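Local coordinates for protein 3-keto-5-aminohexanoate cleavage enzyme (Ralstonia eutropha, PDB 3C6C) that probably cleaves beta-keto acids such as 3-keto-5-aminohexanoate with a bound zinc ion, and holds nickel in this crystal, at residues V64-V69 with N101-L106; E226-Q231 with A255-L260; I148-Q153 with V161-T166; V208-M213 with D308-S313. All blocks are in the same frame, centred on the assembly; numbering follows the deposited sequence. Where two conformers were deposited one is given.

Contact 1 (V64-V69 with N101-L106). With NI (nickel (II) ion), chain B.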
# COMPACT_ATOMS: atom_id res chain seq x y z
N VAL A 64 -5.04 -2.25 -30.64
CA VAL A 64 -3.66 -2.48 -31.05
C VAL A 64 -3.40 -3.98 -31.18
O VAL A 64 -3.94 -4.79 -30.39
CB VAL A 64 -2.64 -1.87 -29.99
CG1 VAL A 64 -1.19 -1.97 -30.50
CG2 VAL A 64 -2.98 -0.39 -29.63
N ALA A 65 -2.58 -4.35 -32.15
CA ALA A 65 -2.06 -5.72 -32.33
C ALA A 65 -0.55 -5.74 -32.08
O ALA A 65 0.20 -5.01 -32.74
CB ALA A 65 -2.36 -6.27 -33.74
N HIS A 66 -0.15 -6.58 -31.13
CA HIS A 66 1.26 -6.84 -30.84
C HIS A 66 1.69 -8.11 -31.57
O HIS A 66 1.13 -9.19 -31.39
CB HIS A 66 1.52 -6.91 -29.34
CG HIS A 66 2.94 -7.25 -28.98
ND1 HIS A 66 3.98 -6.35 -29.10
CD2 HIS A 66 3.49 -8.42 -28.58
CE1 HIS A 66 5.10 -6.94 -28.71
NE2 HIS A 66 4.83 -8.19 -28.39
N ILE A 67 2.69 -7.93 -32.42
CA ILE A 67 3.09 -8.90 -33.44
C ILE A 67 4.53 -9.41 -33.29
O ILE A 67 5.48 -8.64 -33.12
CB ILE A 67 2.95 -8.24 -34.84
CG1 ILE A 67 1.48 -7.95 -35.16
CG2 ILE A 67 3.63 -9.07 -35.95
CD1 ILE A 67 1.34 -6.84 -36.22
N HIS A 68 4.61 -10.73 -33.27
CA HIS A 68 5.84 -11.49 -33.48
C HIS A 68 5.64 -12.28 -34.76
O HIS A 68 4.53 -12.44 -35.26
CB HIS A 68 6.07 -12.55 -32.39
CG HIS A 68 6.49 -12.01 -31.06
ND1 HIS A 68 7.69 -12.32 -30.48
CD2 HIS A 68 5.82 -11.23 -30.17
CE1 HIS A 68 7.78 -11.72 -29.31
NE2 HIS A 68 6.66 -11.05 -29.10
N VAL A 69 6.75 -12.78 -35.28
CA VAL A 69 6.72 -13.74 -36.39
C VAL A 69 7.37 -15.04 -35.94
O VAL A 69 8.14 -15.07 -34.97
CB VAL A 69 7.41 -13.20 -37.68
CG1 VAL A 69 6.60 -12.02 -38.22
CG2 VAL A 69 8.88 -12.84 -37.45
N ASN A 101 1.94 -2.79 -33.32
CA ASN A 101 3.02 -2.82 -32.31
C ASN A 101 3.89 -4.05 -32.59
O ASN A 101 3.52 -5.20 -32.32
CB ASN A 101 2.41 -2.81 -30.89
CG ASN A 101 3.45 -3.00 -29.77
OD1 ASN A 101 4.62 -3.27 -30.01
ND2 ASN A 101 2.99 -2.89 -28.51
N LEU A 102 5.04 -3.80 -33.20
CA LEU A 102 5.96 -4.89 -33.51
C LEU A 102 6.93 -5.13 -32.38
O LEU A 102 7.47 -4.20 -31.78
CB LEU A 102 6.76 -4.62 -34.80
CG LEU A 102 5.99 -4.46 -36.10
CD1 LEU A 102 6.99 -4.36 -37.29
CD2 LEU A 102 4.88 -5.49 -36.29
N THR A 103 7.14 -6.40 -32.07
CA THR A 103 8.13 -6.75 -31.07
C THR A 103 9.51 -6.27 -31.53
O THR A 103 9.89 -6.39 -32.70
CB THR A 103 8.19 -8.27 -30.76
OG1 THR A 103 9.09 -8.47 -29.66
CG2 THR A 103 8.68 -9.07 -32.00
N CYS A 104 10.24 -5.73 -30.58
CA CYS A 104 11.65 -5.43 -30.77
C CYS A 104 12.45 -5.89 -29.56
O CYS A 104 13.47 -5.30 -29.22
CB CYS A 104 11.85 -3.95 -31.05
SG CYS A 104 13.37 -3.62 -31.99
N GLY A 105 11.91 -6.92 -28.91
CA GLY A 105 12.54 -7.58 -27.75
C GLY A 105 13.64 -8.54 -28.16
O GLY A 105 14.46 -9.02 -27.37
N LEU A 106 13.64 -8.78 -29.45
CA LEU A 106 14.60 -9.68 -30.14
C LEU A 106 16.06 -9.26 -30.05
O LEU A 106 16.38 -8.09 -29.88
CB LEU A 106 14.20 -9.81 -31.62
CG LEU A 106 14.04 -8.49 -32.42
CD1 LEU A 106 15.30 -8.09 -33.20
CD2 LEU A 106 12.82 -8.59 -33.36
NI NI B . 6.01 -9.76 -27.27
O HOH W 1 7.69 -8.51 -27.28
O HOH W 2 7.29 -11.08 -26.09
O HOH W 3 5.80 -8.63 -25.16
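H66 and N101 meet ring edge to amide. The two flat groups are turned 77° apart, and N101 OD1 lies near the imidazole plane. H66 ND1 gives N101 OD1 a weak hydrogen bond of 3.3 Å; the stronger partner of OD1 is S145 OG. The H66 ring stands with CG anti to the backbone N (chi1 177°). NE2, at the far side of the ring, then binds nickel at 2.3 Å. H68 meets T103 in a different way. T103 CB lies over one face of the H68 ring, 3.7 Å from its centroid and only 15° off the normal, a CH-pi contact. H68 NE2 binds the same nickel, and its ND1 is held by N33 OD1. T103 OG1 is a second-shell group: it is 2.8 Å from water 1, which is itself a nickel ligand.

The backbones are neighbouring parallel strands of the TIM barrel, joined through helix 81-92 as a beta-alpha-beta unit. Their bonds are regular: N101 N to A65 O, I67 N to N101 O at 2.9 Å, and T103 N to I67 O. H66 and N101 point into the barrel. I67 and L102 point to the outer face, where they lie side by side and head the same way. L102 CD2 rests 3.7 Å from I67 CB. V87 of helix 81-92 packs on I67, and C139 of helix 134-139 packs on L102. Three waters and E269 complete the nickel shell, at the C-terminal ends of these strands.

Contact 2 (E226-Q231 with A255-L260)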
# COMPACT_ATOMS: atom_id res chain seq x y z
N GLU A 226 -1.02 -5.67 -5.47
CA GLU A 226 -0.07 -4.90 -4.70
C GLU A 226 1.09 -4.47 -5.58
O GLU A 226 1.59 -3.33 -5.49
CB GLU A 226 0.42 -5.68 -3.47
CG GLU A 226 -0.65 -5.83 -2.40
CD GLU A 226 -1.48 -7.12 -2.51
OE1 GLU A 226 -1.63 -7.76 -3.60
OE2 GLU A 226 -2.01 -7.53 -1.45
N THR A 227 1.51 -5.37 -6.46
CA THR A 227 2.61 -5.10 -7.36
C THR A 227 2.21 -3.99 -8.31
O THR A 227 2.96 -3.04 -8.54
CB THR A 227 3.05 -6.34 -8.16
OG1 THR A 227 3.50 -7.36 -7.26
CG2 THR A 227 4.17 -6.00 -9.15
N MSE A 228 1.01 -4.13 -8.84
CA MSE A 228 0.50 -3.19 -9.84
C MSE A 228 0.36 -1.78 -9.26
O MSE A 228 0.78 -0.80 -9.88
CB MSE A 228 -0.85 -3.66 -10.43
CG MSE A 228 -1.13 -2.93 -11.74
SE MSE A 228 -2.78 -3.44 -12.55
CE MSE A 228 -2.44 -5.28 -12.85
N ILE A 229 -0.17 -1.68 -8.04
CA ILE A 229 -0.37 -0.37 -7.38
C ILE A 229 0.97 0.32 -7.12
O ILE A 229 1.17 1.52 -7.37
CB ILE A 229 -1.14 -0.50 -6.03
CG1 ILE A 229 -2.61 -0.82 -6.31
CG2 ILE A 229 -1.03 0.80 -5.20
CD1 ILE A 229 -3.41 -1.21 -5.07
N TYR A 230 1.89 -0.49 -6.60
CA TYR A 230 3.23 -0.01 -6.22
C TYR A 230 3.98 0.53 -7.44
O TYR A 230 4.50 1.66 -7.44
CB TYR A 230 4.05 -1.10 -5.52
CG TYR A 230 5.52 -0.79 -5.50
CD1 TYR A 230 6.02 0.25 -4.72
CD2 TYR A 230 6.41 -1.52 -6.26
CE1 TYR A 230 7.39 0.55 -4.71
CE2 TYR A 230 7.75 -1.25 -6.25
CZ TYR A 230 8.25 -0.21 -5.48
OH TYR A 230 9.58 0.05 -5.48
N GLN A 231 3.99 -0.27 -8.49
CA GLN A 231 4.70 0.09 -9.70
C GLN A 231 4.00 1.26 -10.41
O GLN A 231 4.64 2.12 -10.99
CB GLN A 231 4.99 -1.10 -10.61
CG GLN A 231 6.01 -2.03 -10.01
CD GLN A 231 6.56 -3.13 -10.90
OE1 GLN A 231 7.67 -3.62 -10.65
NE2 GLN A 231 5.80 -3.56 -11.91
N ALA A 255 -8.41 -7.02 -15.71
CA ALA A 255 -9.46 -6.33 -14.96
C ALA A 255 -8.83 -5.36 -13.95
O ALA A 255 -9.29 -4.23 -13.75
CB ALA A 255 -10.44 -7.33 -14.25
N GLN A 256 -7.75 -5.81 -13.35
CA GLN A 256 -7.08 -5.03 -12.28
C GLN A 256 -6.46 -3.77 -12.86
O GLN A 256 -6.58 -2.68 -12.28
CB GLN A 256 -6.00 -5.86 -11.55
CG GLN A 256 -5.42 -5.10 -10.37
CD GLN A 256 -6.47 -4.75 -9.37
OE1 GLN A 256 -6.79 -5.58 -8.50
NE2 GLN A 256 -7.07 -3.56 -9.49
N ALA A 257 -5.88 -3.89 -14.04
CA ALA A 257 -5.33 -2.72 -14.75
C ALA A 257 -6.45 -1.74 -15.10
O ALA A 257 -6.33 -0.55 -14.84
CB ALA A 257 -4.52 -3.11 -16.00
N ALA A 258 -7.54 -2.25 -15.65
CA ALA A 258 -8.68 -1.40 -16.03
C ALA A 258 -9.15 -0.61 -14.82
O ALA A 258 -9.41 0.59 -14.90
CB ALA A 258 -9.84 -2.20 -16.64
N LEU A 259 -9.23 -1.30 -13.69
CA LEU A 259 -9.74 -0.71 -12.45
C LEU A 259 -8.84 0.42 -11.89
O LEU A 259 -9.31 1.32 -11.17
CB LEU A 259 -9.96 -1.79 -11.39
CG LEU A 259 -11.21 -2.66 -11.59
CD1 LEU A 259 -11.10 -3.90 -10.69
CD2 LEU A 259 -12.52 -1.89 -11.30
N LEU A 260 -7.57 0.37 -12.24
CA LEU A 260 -6.52 1.26 -11.68
C LEU A 260 -6.11 2.38 -12.64
O LEU A 260 -5.21 3.17 -12.34
CB LEU A 260 -5.31 0.44 -11.22
CG LEU A 260 -5.54 -0.36 -9.93
CD1 LEU A 260 -4.30 -1.25 -9.68
CD2 LEU A 260 -5.89 0.57 -8.72
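M228, a selenomethionine, is the main bump, and it reaches across to Q256, A257 and L260. Its SE atom lies in a shallow hollow between those three residues. It comes to 3.4 Å from A257 CA, a close approach, with A257 CB beside it at 3.9 Å. The chain runs straight out to SE and then bends (chi3 -62°), which turns CE along Q256. CE ends 3.8 Å from Q256 CB, and the two side chains run antiparallel alongside each other. L260 CD1 forms the other wall of the hollow, 3.9 Å from M228 SE.

The partners are two adjacent outer helices of the TIM barrel, 225-232 and 250-260. The axes of the segments 226-231 and 255-260 pass 10.7 Å apart at 36°, pointing roughly the same way. W241 and A243 of the intervening strand 240-244 pack on M228 from the barrel wall.

L260 CD1 also touches I229 CG1, at 3.8 Å, with L260 lying crosswise to I229. The side chains touch through carbon and selenium atoms alone. The amide end of Q256 turns to T225 and to Q256 of a neighbouring subunit, whose I229 also packs on I229 here. Y230 stacks on Y230 of another neighbouring subunit.

Contact 3 (I148-Q153 with V161-T166)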
# COMPACT_ATOMS: atom_id res chain seq x y z
N ILE A 148 13.10 -2.88 -21.41
CA ILE A 148 14.14 -1.96 -20.88
C ILE A 148 14.78 -2.51 -19.62
O ILE A 148 14.78 -1.88 -18.58
CB ILE A 148 13.66 -0.51 -20.69
CG1 ILE A 148 12.42 -0.39 -19.81
CG2 ILE A 148 13.50 0.14 -22.08
CD1 ILE A 148 12.21 1.05 -19.35
N THR A 149 15.32 -3.70 -19.78
CA THR A 149 15.78 -4.53 -18.66
C THR A 149 16.88 -5.50 -19.05
O THR A 149 16.97 -5.93 -20.18
CB THR A 149 14.60 -5.39 -18.12
OG1 THR A 149 14.91 -5.86 -16.80
CG2 THR A 149 14.30 -6.57 -19.02
N THR A 150 17.69 -5.81 -18.05
CA THR A 150 18.65 -6.94 -18.09
C THR A 150 18.38 -7.77 -16.87
O THR A 150 18.24 -7.26 -15.74
CB THR A 150 20.14 -6.46 -18.05
OG1 THR A 150 20.52 -5.90 -19.31
CG2 THR A 150 21.11 -7.60 -17.69
N GLY A 151 18.28 -9.07 -17.07
CA GLY A 151 17.93 -9.93 -15.96
C GLY A 151 17.86 -11.40 -16.25
O GLY A 151 17.90 -11.83 -17.39
N ASN A 152 17.83 -12.15 -15.15
CA ASN A 152 17.62 -13.59 -15.17
C ASN A 152 16.17 -13.88 -15.55
O ASN A 152 15.23 -13.43 -14.87
CB ASN A 152 17.90 -14.22 -13.80
CG ASN A 152 19.37 -14.15 -13.42
OD1 ASN A 152 20.23 -14.19 -14.29
ND2 ASN A 152 19.66 -14.07 -12.11
N GLN A 153 16.01 -14.63 -16.62
CA GLN A 153 14.69 -14.99 -17.11
C GLN A 153 14.48 -16.48 -17.31
O GLN A 153 15.42 -17.26 -17.41
CB GLN A 153 14.34 -14.24 -18.38
CG GLN A 153 14.45 -12.74 -18.21
CD GLN A 153 13.21 -12.02 -18.68
OE1 GLN A 153 12.25 -12.65 -19.15
NE2 GLN A 153 13.21 -10.69 -18.57
N VAL A 161 19.57 -15.31 -19.75
CA VAL A 161 19.77 -13.91 -19.43
C VAL A 161 19.33 -13.01 -20.58
O VAL A 161 19.71 -13.19 -21.73
CB VAL A 161 21.25 -13.57 -19.07
CG1 VAL A 161 21.44 -12.05 -18.97
CG2 VAL A 161 21.67 -14.25 -17.77
N TYR A 162 18.47 -12.06 -20.24
CA TYR A 162 18.08 -10.97 -21.15
C TYR A 162 19.09 -9.88 -20.99
O TYR A 162 19.23 -9.32 -19.90
CB TYR A 162 16.72 -10.32 -20.81
CG TYR A 162 15.51 -10.78 -21.60
CD1 TYR A 162 15.65 -11.35 -22.86
CD2 TYR A 162 14.24 -10.62 -21.09
CE1 TYR A 162 14.54 -11.77 -23.57
CE2 TYR A 162 13.12 -11.04 -21.79
CZ TYR A 162 13.28 -11.62 -23.03
OH TYR A 162 12.19 -12.04 -23.73
N LEU A 163 19.80 -9.59 -22.06
CA LEU A 163 20.89 -8.60 -22.06
C LEU A 163 20.60 -7.39 -22.92
O LEU A 163 20.78 -7.39 -24.16
CB LEU A 163 22.22 -9.25 -22.47
CG LEU A 163 23.45 -8.35 -22.37
CD1 LEU A 163 23.79 -8.11 -20.91
CD2 LEU A 163 24.64 -8.96 -23.14
N ASN A 164 20.11 -6.38 -22.23
CA ASN A 164 19.84 -5.07 -22.81
C ASN A 164 20.52 -3.97 -22.00
O ASN A 164 19.95 -3.43 -21.05
CB ASN A 164 18.33 -4.83 -22.88
CG ASN A 164 17.64 -5.79 -23.81
OD1 ASN A 164 17.76 -5.70 -25.03
ND2 ASN A 164 16.90 -6.72 -23.24
N THR A 165 21.75 -3.66 -22.40
CA THR A 165 22.57 -2.67 -21.70
C THR A 165 21.91 -1.32 -21.84
O THR A 165 21.20 -1.06 -22.81
CB THR A 165 24.01 -2.60 -22.27
OG1 THR A 165 23.95 -2.21 -23.64
CG2 THR A 165 24.72 -3.97 -22.18
N THR A 166 22.12 -0.46 -20.87
CA THR A 166 21.51 0.87 -20.91
C THR A 166 22.04 1.63 -22.14
O THR A 166 21.37 2.50 -22.72
CB THR A 166 21.74 1.66 -19.59
OG1 THR A 166 23.15 1.71 -19.30
CG2 THR A 166 20.97 0.99 -18.40
O HOH W 4 10.07 -12.07 -21.00
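V161 faces N152 in a non-hydrogen-bonded antiparallel pair. Its CG2 methyl lies 3.8 Å from N152 OD1, an oxygen hydrogen-bonded to T150 of a neighbouring subunit. Y162 comes next, in a hydrogen-bonded pair with G151. Y162 N donates to G151 O at 2.9 Å, and G151 N donates back to Y162 O at 3.0 Å. The Y162 side chain has two conformers, so the fit of its ring against Q153 is doubtful. L163 turns its side chain away, onto L110 of strand 108-113. At N164 the regular ladder gives way to side-chain bonds. N164 N donates to T150 OG1 at 3.0 Å, an oxygen also bonded to N152 of the neighbouring subunit. N164 too has two conformers, so the bonds of its amide, ND2 to T149 O and OD1 to R132, are doubtful. T165 is the N-cap of helix 166-179, with OG1 bonded to T168 N and to E117 of the neighbouring subunit.

The pair is a beta hairpin set on the TIM barrel. Strand 151-155 is the outermost strand, within this chain, of a four-stranded antiparallel sheet. Strand 108-113 flanks 158-162 on its other side, and helix 190-201 packs on I148 and T166.

Contact 4 (V208-M213 with D308-S313)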
# COMPACT_ATOMS: atom_id res chain seq x y z
N VAL A 208 3.84 11.43 -25.58
CA VAL A 208 3.26 10.62 -24.50
C VAL A 208 4.11 9.35 -24.30
O VAL A 208 4.17 8.50 -25.19
CB VAL A 208 1.77 10.22 -24.77
CG1 VAL A 208 1.21 9.31 -23.64
CG2 VAL A 208 0.89 11.44 -24.91
N PRO A 209 4.75 9.19 -23.13
CA PRO A 209 5.46 7.95 -22.87
C PRO A 209 4.52 6.79 -22.61
O PRO A 209 3.47 6.95 -22.00
CB PRO A 209 6.24 8.24 -21.58
CG PRO A 209 6.08 9.69 -21.35
CD PRO A 209 4.81 10.10 -21.98
N LEU A 210 4.95 5.62 -23.08
CA LEU A 210 4.21 4.35 -22.93
C LEU A 210 4.99 3.35 -22.12
O LEU A 210 6.07 2.91 -22.52
CB LEU A 210 3.93 3.70 -24.30
CG LEU A 210 3.28 4.50 -25.39
CD1 LEU A 210 3.03 3.58 -26.60
CD2 LEU A 210 1.98 5.18 -24.90
N PHE A 211 4.40 2.96 -21.00
CA PHE A 211 4.98 1.95 -20.11
C PHE A 211 4.02 0.74 -20.03
O PHE A 211 2.79 0.89 -19.96
CB PHE A 211 5.16 2.46 -18.69
CG PHE A 211 6.28 3.46 -18.50
CD1 PHE A 211 6.09 4.78 -18.84
CD2 PHE A 211 7.47 3.09 -17.90
CE1 PHE A 211 7.09 5.70 -18.63
CE2 PHE A 211 8.49 4.02 -17.69
CZ PHE A 211 8.28 5.32 -18.06
N GLN A 212 4.60 -0.43 -20.01
CA GLN A 212 3.84 -1.65 -19.71
C GLN A 212 4.54 -2.56 -18.74
O GLN A 212 5.68 -2.97 -18.95
CB GLN A 212 3.49 -2.43 -20.97
CG GLN A 212 2.79 -3.74 -20.71
CD GLN A 212 2.07 -4.27 -21.95
OE1 GLN A 212 0.84 -4.27 -22.00
NE2 GLN A 212 2.84 -4.70 -22.95
N MSE A 213 3.81 -2.93 -17.70
CA MSE A 213 4.29 -3.91 -16.73
C MSE A 213 4.01 -5.33 -17.19
O MSE A 213 2.85 -5.71 -17.41
CB MSE A 213 3.59 -3.76 -15.37
CG MSE A 213 3.50 -2.39 -14.83
SE MSE A 213 2.45 -2.49 -13.20
CE MSE A 213 2.14 -0.75 -13.14
N ASP A 308 -5.35 8.81 -30.50
CA ASP A 308 -5.55 10.12 -29.87
C ASP A 308 -5.02 10.17 -28.42
O ASP A 308 -4.36 11.15 -28.00
CB ASP A 308 -7.03 10.53 -29.90
CG ASP A 308 -7.54 10.83 -31.31
OD1 ASP A 308 -6.71 11.04 -32.25
OD2 ASP A 308 -8.78 10.85 -31.48
N ILE A 309 -5.31 9.12 -27.66
CA ILE A 309 -4.85 8.97 -26.27
C ILE A 309 -3.31 8.98 -26.21
O ILE A 309 -2.71 9.60 -25.33
CB ILE A 309 -5.48 7.72 -25.58
CG1 ILE A 309 -6.98 7.94 -25.36
CG2 ILE A 309 -4.77 7.36 -24.27
CD1 ILE A 309 -7.80 6.63 -25.18
N MSE A 310 -2.69 8.38 -27.21
CA MSE A 310 -1.23 8.16 -27.22
C MSE A 310 -0.50 9.28 -27.93
O MSE A 310 0.73 9.32 -27.98
CB MSE A 310 -0.86 6.82 -27.87
CG MSE A 310 -1.24 5.63 -26.98
SE MSE A 310 -0.61 3.98 -27.71
CE MSE A 310 -1.91 3.67 -28.84
N GLY A 311 -1.27 10.20 -28.48
CA GLY A 311 -0.71 11.32 -29.26
C GLY A 311 -0.07 10.91 -30.58
O GLY A 311 0.84 11.56 -31.09
N LEU A 312 -0.55 9.80 -31.12
CA LEU A 312 -0.15 9.35 -32.46
C LEU A 312 -1.00 10.08 -33.50
O LEU A 312 -2.23 10.15 -33.39
CB LEU A 312 -0.34 7.84 -32.62
CG LEU A 312 0.52 6.89 -31.79
CD1 LEU A 312 -0.05 5.47 -31.79
CD2 LEU A 312 1.97 6.90 -32.27
N SER A 313 -0.34 10.63 -34.51
CA SER A 313 -1.07 11.30 -35.59
C SER A 313 -1.94 10.29 -36.32
O SER A 313 -1.63 9.11 -36.41
CB SER A 313 -0.12 12.02 -36.55
OG SER A 313 0.83 11.12 -37.08
O HOH W 5 2.88 10.97 -28.29
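M310 has the most surface buried here, and it meets L210 with its side chain and V208 with its backbone. M310 is a selenomethionine. The L210 side chain is roughly perpendicular to it. Both L210 methyls take part: CD1 lies 3.8 Å from M310 SE, while CD2 lies 3.9 Å from M310 CG. The L210 fork thus spreads over the middle of the M310 chain. That chain bends at its last torsion (chi3 -83°), and its CE ends against V64 of strand 64-70.

V208 packs against the carbonyl end of M310. V208 CB is 3.5 Å from M310 O, and CG2 leans over the same peptide. CG2 is also 4.1 Å from I309 O. V208 CG1 is anti to the backbone N (chi1 177°), which leaves CG2 beside that N and turned to the helix end. The polar link is indirect. Water 5 accepts from V208 N at 2.9 Å and donates to M310 O at 2.7 Å, so it bridges the two backbones.

G311 has a positive phi of 68° and forms a Schellman motif at the end of helix 303-310.

L210 starts strand 210-214, and its side chain faces the barrel interior. The contact therefore lies at the N-terminal ends of the strands, away from the metal. M310 reaches over that end of the barrel between V64 and L210, consistent with a plug at the base of a TIM barrel.

From the N terminus, contact 1 comes first. It closes the loop through helix 81-92 and joins two neighbouring barrel strands at the metal. Contact 3 follows in series. It closes a short hairpin of strands 151-155 and 158-162 and ties the added antiparallel sheet to the start of helix 166-179. Contact 4 opens next, at 208-213, and closes only at 308-313, near the C terminus. Contact 2 is nested inside that long loop and pairs two outer helices. None of the loops cross. V64 of contact 1 touches M310 of contact 4. M213 of contact 4 packs on M228 and Q231 of contact 2. Contacts 2 and 3 share a neighbouring subunit, the one whose Y230 meets contact 2.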